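Long-range contact in putatuve endo-xylanase (Clostridium stercorarium, PDB 1O8P), which probably binds xylan, and perhaps cellulose, through a family 6 carbohydrate-binding module of a putative endo-xylanase, helping to hold the enzyme on its polysaccharide: residues V77-V91 and V132-F146. Numbering follows the deposited sequence.
With CA (calcium ion), chain B.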
# COMPACT_ATOMS: atom_id res chain seq x y z
N VAL A 77 8.62 -4.95 -0.84
CA VAL A 77 7.45 -4.37 -0.17
C VAL A 77 6.60 -5.50 0.35
O VAL A 77 6.56 -6.57 -0.28
CB VAL A 77 6.61 -3.46 -1.08
CG1 VAL A 77 6.06 -4.22 -2.35
CG2 VAL A 77 5.46 -2.81 -0.29
N THR A 78 5.96 -5.25 1.50
CA THR A 78 5.03 -6.16 2.15
C THR A 78 3.76 -5.41 2.51
O THR A 78 3.83 -4.35 3.10
CB THR A 78 5.66 -6.75 3.44
OG1 THR A 78 6.81 -7.52 3.08
CG2 THR A 78 4.72 -7.77 4.10
N ALA A 79 2.59 -5.96 2.16
CA ALA A 79 1.31 -5.36 2.60
C ALA A 79 0.49 -6.37 3.42
O ALA A 79 0.54 -7.58 3.15
CB ALA A 79 0.52 -4.82 1.37
N ARG A 80 -0.24 -5.89 4.43
CA ARG A 80 -1.14 -6.75 5.22
C ARG A 80 -2.49 -6.50 4.63
O ARG A 80 -3.00 -5.36 4.69
CB ARG A 80 -1.15 -6.37 6.71
CG ARG A 80 -1.90 -7.38 7.57
CD ARG A 80 -1.79 -7.19 9.09
NE ARG A 80 -2.60 -8.14 9.89
CZ ARG A 80 -3.81 -7.87 10.48
NH1 ARG A 80 -4.43 -6.69 10.34
NH2 ARG A 80 -4.43 -8.81 11.21
N VAL A 81 -3.05 -7.53 4.00
CA VAL A 81 -4.20 -7.35 3.10
C VAL A 81 -5.26 -8.45 3.32
O VAL A 81 -4.94 -9.55 3.78
CB VAL A 81 -3.78 -7.33 1.60
CG1 VAL A 81 -2.95 -6.07 1.26
CG2 VAL A 81 -2.98 -8.56 1.28
N ALA A 82 -6.52 -8.15 3.03
CA ALA A 82 -7.57 -9.18 3.01
C ALA A 82 -8.35 -9.01 1.75
O ALA A 82 -8.64 -7.87 1.35
CB ALA A 82 -8.52 -9.00 4.20
N THR A 83 -8.74 -10.12 1.11
CA THR A 83 -9.65 -10.06 -0.02
C THR A 83 -10.35 -11.39 -0.26
O THR A 83 -9.94 -12.43 0.27
CB THR A 83 -8.92 -9.54 -1.31
OG1 THR A 83 -9.89 -9.33 -2.36
CG2 THR A 83 -7.91 -10.55 -1.88
N GLN A 84 -11.42 -11.35 -1.04
CA GLN A 84 -12.10 -12.58 -1.46
C GLN A 84 -11.76 -13.05 -2.89
O GLN A 84 -12.11 -14.14 -3.26
CB GLN A 84 -13.60 -12.36 -1.38
CG GLN A 84 -14.13 -12.41 0.00
CD GLN A 84 -15.62 -12.38 0.01
OE1 GLN A 84 -16.25 -12.87 -0.94
NE2 GLN A 84 -16.21 -11.83 1.04
N ASN A 85 -11.11 -12.21 -3.69
CA ASN A 85 -10.73 -12.55 -5.06
C ASN A 85 -9.33 -12.00 -5.38
O ASN A 85 -8.97 -10.92 -4.90
CB ASN A 85 -11.73 -12.01 -6.06
CG ASN A 85 -13.13 -12.63 -5.88
OD1 ASN A 85 -13.95 -12.11 -5.12
ND2 ASN A 85 -13.40 -13.74 -6.58
N ALA A 86 -8.59 -12.75 -6.21
CA ALA A 86 -7.24 -12.40 -6.64
C ALA A 86 -7.19 -11.02 -7.27
O ALA A 86 -8.00 -10.67 -8.13
CB ALA A 86 -6.68 -13.44 -7.60
N THR A 87 -6.20 -10.23 -6.86
CA THR A 87 -6.10 -8.87 -7.31
C THR A 87 -4.66 -8.41 -7.16
O THR A 87 -3.80 -9.18 -6.71
CB THR A 87 -7.15 -7.99 -6.56
OG1 THR A 87 -7.15 -6.69 -7.14
CG2 THR A 87 -6.78 -7.76 -5.11
N THR A 88 -4.37 -7.20 -7.61
CA THR A 88 -3.00 -6.70 -7.59
C THR A 88 -3.02 -5.30 -7.01
O THR A 88 -4.03 -4.54 -7.14
CB THR A 88 -2.40 -6.63 -9.00
OG1 THR A 88 -3.21 -5.73 -9.81
CG2 THR A 88 -2.41 -7.96 -9.75
N ILE A 89 -1.90 -4.95 -6.40
CA ILE A 89 -1.64 -3.58 -5.97
C ILE A 89 -0.35 -3.16 -6.65
O ILE A 89 0.69 -3.75 -6.44
CB ILE A 89 -1.49 -3.52 -4.42
CG1 ILE A 89 -2.67 -4.21 -3.73
CG2 ILE A 89 -1.21 -2.05 -3.94
CD1 ILE A 89 -2.54 -4.45 -2.22
N GLN A 90 -0.43 -2.14 -7.48
CA GLN A 90 0.75 -1.56 -8.06
C GLN A 90 1.34 -0.57 -7.09
O GLN A 90 0.61 0.15 -6.40
CB GLN A 90 0.39 -0.86 -9.37
CG GLN A 90 0.18 -1.87 -10.51
CD GLN A 90 -0.11 -1.18 -11.83
OE1 GLN A 90 -0.47 -0.01 -11.86
NE2 GLN A 90 0.08 -1.90 -12.93
N VAL A 91 2.67 -0.54 -7.05
CA VAL A 91 3.44 0.39 -6.23
C VAL A 91 4.20 1.31 -7.19
O VAL A 91 5.07 0.85 -7.93
CB VAL A 91 4.39 -0.34 -5.22
CG1 VAL A 91 5.05 0.69 -4.30
CG2 VAL A 91 3.62 -1.39 -4.39
N VAL A 132 2.50 5.76 -4.50
CA VAL A 132 1.12 5.53 -4.90
C VAL A 132 0.81 4.03 -4.99
O VAL A 132 1.52 3.30 -5.64
CB VAL A 132 0.83 6.25 -6.27
CG1 VAL A 132 -0.64 6.14 -6.65
CG2 VAL A 132 1.30 7.72 -6.15
N LEU A 133 -0.27 3.60 -4.33
CA LEU A 133 -0.83 2.24 -4.50
C LEU A 133 -2.03 2.31 -5.47
O LEU A 133 -2.95 3.08 -5.24
CB LEU A 133 -1.28 1.68 -3.13
CG LEU A 133 -0.21 1.71 -2.02
CD1 LEU A 133 -0.83 1.13 -0.72
CD2 LEU A 133 1.05 0.90 -2.46
N VAL A 134 -1.99 1.54 -6.55
CA VAL A 134 -3.04 1.52 -7.54
C VAL A 134 -3.63 0.13 -7.50
O VAL A 134 -2.92 -0.86 -7.60
CB VAL A 134 -2.52 1.93 -8.97
CG1 VAL A 134 -3.68 1.98 -9.98
CG2 VAL A 134 -1.73 3.27 -8.92
N PHE A 135 -4.96 0.08 -7.34
CA PHE A 135 -5.70 -1.15 -7.11
C PHE A 135 -6.49 -1.62 -8.35
O PHE A 135 -7.07 -0.80 -9.05
CB PHE A 135 -6.67 -0.90 -5.97
CG PHE A 135 -6.00 -0.50 -4.69
CD1 PHE A 135 -5.34 -1.44 -3.91
CD2 PHE A 135 -6.02 0.81 -4.28
CE1 PHE A 135 -4.72 -1.08 -2.71
CE2 PHE A 135 -5.40 1.21 -3.09
CZ PHE A 135 -4.75 0.26 -2.31
N SER A 136 -6.50 -2.94 -8.61
CA SER A 136 -7.16 -3.51 -9.80
C SER A 136 -8.46 -4.22 -9.44
O SER A 136 -9.18 -4.79 -10.28
CB SER A 136 -6.20 -4.42 -10.59
OG SER A 136 -5.97 -5.62 -9.91
N GLY A 137 -8.82 -4.13 -8.18
CA GLY A 137 -9.99 -4.82 -7.71
C GLY A 137 -10.11 -4.66 -6.21
O GLY A 137 -9.24 -4.06 -5.57
N PRO A 138 -11.22 -5.14 -5.66
CA PRO A 138 -11.49 -5.08 -4.21
C PRO A 138 -10.39 -5.75 -3.34
O PRO A 138 -9.98 -6.90 -3.61
CB PRO A 138 -12.84 -5.82 -4.07
CG PRO A 138 -13.46 -5.83 -5.50
CD PRO A 138 -12.33 -5.72 -6.45
N VAL A 139 -9.91 -5.02 -2.34
CA VAL A 139 -8.92 -5.51 -1.39
C VAL A 139 -8.98 -4.58 -0.15
O VAL A 139 -9.30 -3.41 -0.27
CB VAL A 139 -7.46 -5.55 -2.01
CG1 VAL A 139 -6.97 -4.11 -2.41
CG2 VAL A 139 -6.41 -6.31 -1.09
N ASN A 140 -8.75 -5.13 1.03
CA ASN A 140 -8.54 -4.29 2.22
C ASN A 140 -7.06 -4.24 2.57
O ASN A 140 -6.38 -5.25 2.50
CB ASN A 140 -9.33 -4.80 3.40
CG ASN A 140 -10.84 -4.59 3.25
OD1 ASN A 140 -11.58 -4.91 4.16
ND2 ASN A 140 -11.29 -4.02 2.14
N VAL A 141 -6.57 -3.06 2.95
CA VAL A 141 -5.17 -2.86 3.25
C VAL A 141 -5.05 -2.24 4.63
O VAL A 141 -5.56 -1.14 4.87
CB VAL A 141 -4.45 -1.99 2.21
CG1 VAL A 141 -2.90 -2.11 2.41
CG2 VAL A 141 -4.87 -2.36 0.75
N ASP A 142 -4.40 -2.97 5.54
CA ASP A 142 -4.17 -2.51 6.91
C ASP A 142 -2.94 -1.59 6.85
O ASP A 142 -3.03 -0.42 7.20
CB ASP A 142 -3.94 -3.72 7.82
CG ASP A 142 -3.76 -3.37 9.24
OD1 ASP A 142 -3.73 -2.16 9.62
OD2 ASP A 142 -3.60 -4.26 10.08
N TRP A 143 -1.81 -2.12 6.37
CA TRP A 143 -0.58 -1.34 6.28
C TRP A 143 0.30 -1.94 5.23
O TRP A 143 0.02 -3.05 4.73
CB TRP A 143 0.18 -1.26 7.63
CG TRP A 143 0.37 -2.54 8.37
CD1 TRP A 143 -0.28 -2.94 9.53
CD2 TRP A 143 1.31 -3.60 8.07
NE1 TRP A 143 0.19 -4.16 9.95
CE2 TRP A 143 1.16 -4.60 9.07
CE3 TRP A 143 2.28 -3.80 7.06
CZ2 TRP A 143 1.92 -5.80 9.08
CZ3 TRP A 143 3.02 -5.00 7.05
CH2 TRP A 143 2.85 -5.98 8.06
N PHE A 144 1.37 -1.20 4.91
CA PHE A 144 2.43 -1.68 4.02
C PHE A 144 3.78 -1.17 4.49
O PHE A 144 3.87 -0.19 5.25
CB PHE A 144 2.14 -1.36 2.52
CG PHE A 144 2.22 0.09 2.14
CD1 PHE A 144 1.19 0.99 2.47
CD2 PHE A 144 3.29 0.57 1.39
CE1 PHE A 144 1.24 2.35 2.12
CE2 PHE A 144 3.33 1.95 1.03
CZ PHE A 144 2.31 2.82 1.39
N VAL A 145 4.83 -1.85 4.08
CA VAL A 145 6.15 -1.52 4.58
C VAL A 145 7.18 -2.04 3.59
O VAL A 145 6.90 -2.95 2.81
CB VAL A 145 6.40 -2.07 6.07
CG1 VAL A 145 6.53 -3.61 6.13
CG2 VAL A 145 7.65 -1.41 6.68
N PHE A 146 8.37 -1.43 3.60
CA PHE A 146 9.46 -1.77 2.67
C PHE A 146 10.64 -2.39 3.44
O PHE A 146 10.75 -2.21 4.66
CB PHE A 146 9.89 -0.53 1.86
CG PHE A 146 8.79 0.03 0.98
CD1 PHE A 146 8.61 -0.44 -0.33
CD2 PHE A 146 7.90 1.01 1.47
CE1 PHE A 146 7.58 0.08 -1.15
CE2 PHE A 146 6.86 1.53 0.66
CZ PHE A 146 6.70 1.07 -0.64
CA CA B . -3.97 0.22 9.44
O HOH W 1 9.01 -5.66 3.05
O HOH W 2 -10.66 -8.90 -5.19
O HOH W 3 -8.62 -8.12 -9.58
O HOH W 4 -6.42 -4.11 -5.59
O HOH W 5 -3.15 -2.45 -9.73
O HOH W 6 -4.36 0.68 11.82
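Val77 packs against Phe146 across the strand pair in the core of this beta-sandwich, with CG2 over the ring face, 4.1 Å from its centroid. Val91 CG1 meets the edge of the same ring from the other sheet. Two antiparallel ladders carry the contact, one in each sheet: 77-82 pairs with 140-146, and 87-91 with 132-135. Their inner faces are buried and close-packed. Ile89 sets CG2 against Phe135 CE1 at 3.8 Å and also touches Leu133, while its CD1 reaches Val139 and Val141. Tyr65 meets the Phe144 ring edge-to-face.

The outer face around Arg80 and Trp143 is partly exposed. Arg80 CB sits over the six-membered ring of Trp143, 3.9 Å from its centroid. With CG anti to the backbone N (chi1 -171°) and an extended chain, Arg80 runs on past Trp143 NE1 to the buried Asp142. There NH1 forms a salt bridge to Asp142 OD2 at 2.6 Å, on the anti side of the carboxylate. The bond is short but bent (134°) and tilted from the guanidinium plane. The guanidinium and carboxylate planes are 69° apart. The turns at Asn85, Ser136 and Pro138 are open to solvent. Ser136 OG is hydrogen-bonded to Thr88 OG1 at 2.8 Å and to Thr87 OG1 at 3.2 Å. Thr83 OG1 donates to Pro138 O, and one water bridges Asn85 O and Pro138 O.

Asp142 OD1 and O bind the calcium ion, as do Gln30, Glu32 and Ser52. The carboxylate, shared between metal and guanidinium, should stay ionised and fixed in rotation, tying the calcium site to the 77-82 strand.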